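Local coordinates for uncharacterized protein (PDB 4YBV), which probably hydrolyses the thioester bond of acyl-thioester substrates such as acyl-CoA, as a tetrameric hot dog-fold thioesterase, at residues A[69-74]-A[118-123]. The protein carries 1 engineered substitution. Residues are numbered along the deposited sequence; the frame is centred on the assembly and turned at random.
Sequences LGLEMN and RGTVAI
Leu-71 and Glu-72 share Thr-120 as partner in a classic beta bulge, which shifts the antiparallel register of 69-74 and 118-123 by one residue. The carbonyl of Thr-120 accepts both their amides, Leu-71 N at 2.7 Å and Glu-72 N, on an in-plane lone pair, at 3.1 Å. Leu-71 CB lies 3.1 Å from that same Thr-120 O. At the exposed end, paired backbone hydrogen bonds hold Leu-69 to Ala-122; its side chain adds only CB, 3.8 Å from Ala-122 O.

Met-73, Gly-119 and Val-121, by contrast, are buried. The Met-73 chain is bent at chi2 (-75°), bringing SD to 3.7 Å from Gly-119 CA; a CB on Gly-119 would clash with the sulfur, so glycine suits the place. Met-73 CE makes a loose apolar contact with Val-121 CG2 at 4.5 Å.

The opposite face, apolar at Leu-69 and Ala-122, turns polar beyond. Asn-74 CG stands between its own backbone N and carbonyl carbon (chi1 55°); ND2 lies 3.5 Å above the Arg-118 guanidinium, toward its rim, and donates to the syn lone pair of Glu-72 OE1. A water lies within hydrogen-bonding distance of Glu-72 OE1 and Thr-120 OG1. In the third subunit, Arg-118 NH1 bonds Asn-74 OD1, and Asn-76 bonds Thr-120 OG1 and Arg-118 NE.

In this hot dog fold, helix 42-60 covers the Met-73 and Val-121 face, strand 99-107 flanks 113-124, and strand 67-77 ends the chain's own sheet, which continues into the second subunit.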
loop_
_atom_site.group_PDB
_atom_site.type_symbol
_atom_site.label_atom_id
_atom_site.label_comp_id
_atom_site.label_asym_id
_atom_site.label_seq_id
_atom_site.Cartn_x
_atom_site.Cartn_y
_atom_site.Cartn_z
ATOM N N LEU A 69 -12.764 -5.832 11.456
ATOM C CA LEU A 69 -12.280 -4.461 11.590
ATOM C C LEU A 69 -11.256 -4.155 10.489
ATOM O O LEU A 69 -10.197 -4.798 10.452
ATOM C CB LEU A 69 -11.666 -4.301 12.981
ATOM C CG LEU A 69 -11.353 -3.007 13.707
ATOM C CD1 LEU A 69 -11.536 -3.249 15.189
ATOM C CD2 LEU A 69 -9.931 -2.666 13.451
ATOM N N GLY A 70 -11.554 -3.201 9.598
ATOM C CA GLY A 70 -10.607 -2.810 8.555
ATOM C C GLY A 70 -9.282 -2.442 9.197
ATOM O O GLY A 70 -9.275 -1.684 10.159
ATOM N N LEU A 71 -8.166 -2.989 8.708
ATOM C CA LEU A 71 -6.861 -2.729 9.313
ATOM C C LEU A 71 -5.999 -1.895 8.363
ATOM O O LEU A 71 -5.415 -0.885 8.763
ATOM C CB LEU A 71 -6.136 -4.047 9.661
ATOM C CG LEU A 71 -4.815 -3.940 10.425
ATOM C CD1 LEU A 71 -5.062 -3.310 11.781
ATOM C CD2 LEU A 71 -4.131 -5.304 10.592
ATOM N N GLU A 72 -5.956 -2.330 7.107
ATOM C CA GLU A 72 -5.087 -1.723 6.091
ATOM C C GLU A 72 -5.803 -1.783 4.748
ATOM O O GLU A 72 -6.386 -2.798 4.405
ATOM C CB GLU A 72 -3.729 -2.454 6.014
ATOM C CG GLU A 72 -2.541 -1.548 5.662
ATOM C CD GLU A 72 -2.418 -1.353 4.169
ATOM O OE1 GLU A 72 -3.042 -2.172 3.438
ATOM O OE2 GLU A 72 -1.757 -0.370 3.729
ATOM N N MET A 73 -5.775 -0.700 3.996
ATOM C CA MET A 73 -6.427 -0.650 2.688
ATOM C C MET A 73 -5.466 -0.026 1.717
ATOM O O MET A 73 -4.808 0.967 2.060
ATOM C CB MET A 73 -7.711 0.196 2.721
ATOM C CG MET A 73 -8.783 -0.299 3.677
ATOM S SD MET A 73 -9.619 -1.769 2.990
ATOM C CE MET A 73 -10.025 -2.600 4.528
ATOM N N ASN A 74 -5.389 -0.535 0.505
ATOM C CA ASN A 74 -4.592 0.163 -0.487
ATOM C C ASN A 74 -5.254 0.081 -1.849
ATOM O O ASN A 74 -6.018 -0.851 -2.129
ATOM C CB ASN A 74 -3.152 -0.376 -0.524
ATOM C CG ASN A 74 -3.088 -1.901 -0.761
ATOM O OD1 ASN A 74 -3.308 -2.387 -1.887
ATOM N ND2 ASN A 74 -2.771 -2.638 0.289
ATOM N N ARG A 118 -6.526 -3.695 -2.428
ATOM C CA ARG A 118 -6.396 -4.857 -1.529
ATOM C C ARG A 118 -6.749 -4.370 -0.143
ATOM O O ARG A 118 -6.406 -3.239 0.224
ATOM C CB ARG A 118 -4.979 -5.484 -1.581
ATOM C CG ARG A 118 -4.810 -6.858 -0.859
ATOM C CD ARG A 118 -3.480 -7.562 -1.224
ATOM N NE ARG A 118 -2.399 -6.825 -0.611
ATOM C CZ ARG A 118 -1.563 -6.014 -1.255
ATOM N NH1 ARG A 118 -1.622 -5.888 -2.576
ATOM N NH2 ARG A 118 -0.665 -5.332 -0.564
ATOM N N GLY A 119 -7.472 -5.183 0.612
ATOM C CA GLY A 119 -7.771 -4.845 1.987
ATOM C C GLY A 119 -7.479 -5.920 3.006
ATOM O O GLY A 119 -7.667 -7.102 2.767
ATOM N N THR A 120 -6.987 -5.495 4.149
ATOM C CA THR A 120 -6.693 -6.364 5.257
ATOM C C THR A 120 -7.576 -6.082 6.441
ATOM O O THR A 120 -7.536 -4.979 7.022
ATOM C CB THR A 120 -5.263 -6.230 5.729
ATOM O OG1 THR A 120 -4.389 -6.459 4.630
ATOM C CG2 THR A 120 -5.011 -7.241 6.848
ATOM N N VAL A 121 -8.350 -7.107 6.802
ATOM C CA VAL A 121 -9.369 -7.001 7.834
ATOM C C VAL A 121 -9.029 -7.836 9.060
ATOM O O VAL A 121 -8.925 -9.053 8.963
ATOM C CB VAL A 121 -10.755 -7.452 7.316
ATOM C CG1 VAL A 121 -11.789 -7.393 8.447
ATOM C CG2 VAL A 121 -11.165 -6.633 6.132
ATOM N N ALA A 122 -8.894 -7.186 10.214
ATOM C CA ALA A 122 -8.610 -7.893 11.457
ATOM C C ALA A 122 -9.899 -8.498 12.007
ATOM O O ALA A 122 -10.958 -7.857 11.948
ATOM C CB ALA A 122 -7.981 -6.951 12.486
ATOM N N ILE A 123 -9.828 -9.726 12.526
ATOM C CA ILE A 123 -11.019 -10.336 13.115
ATOM C C ILE A 123 -10.866 -10.279 14.634
ATOM O O ILE A 123 -9.953 -10.880 15.199
ATOM C CB ILE A 123 -11.246 -11.791 12.610
ATOM C CG1 ILE A 123 -11.088 -11.873 11.089
ATOM C CG2 ILE A 123 -12.633 -12.285 12.991
ATOM C CD1 ILE A 123 -12.078 -11.032 10.318
HETATM O O HOH W 1 -4.345 -4.567 2.384
#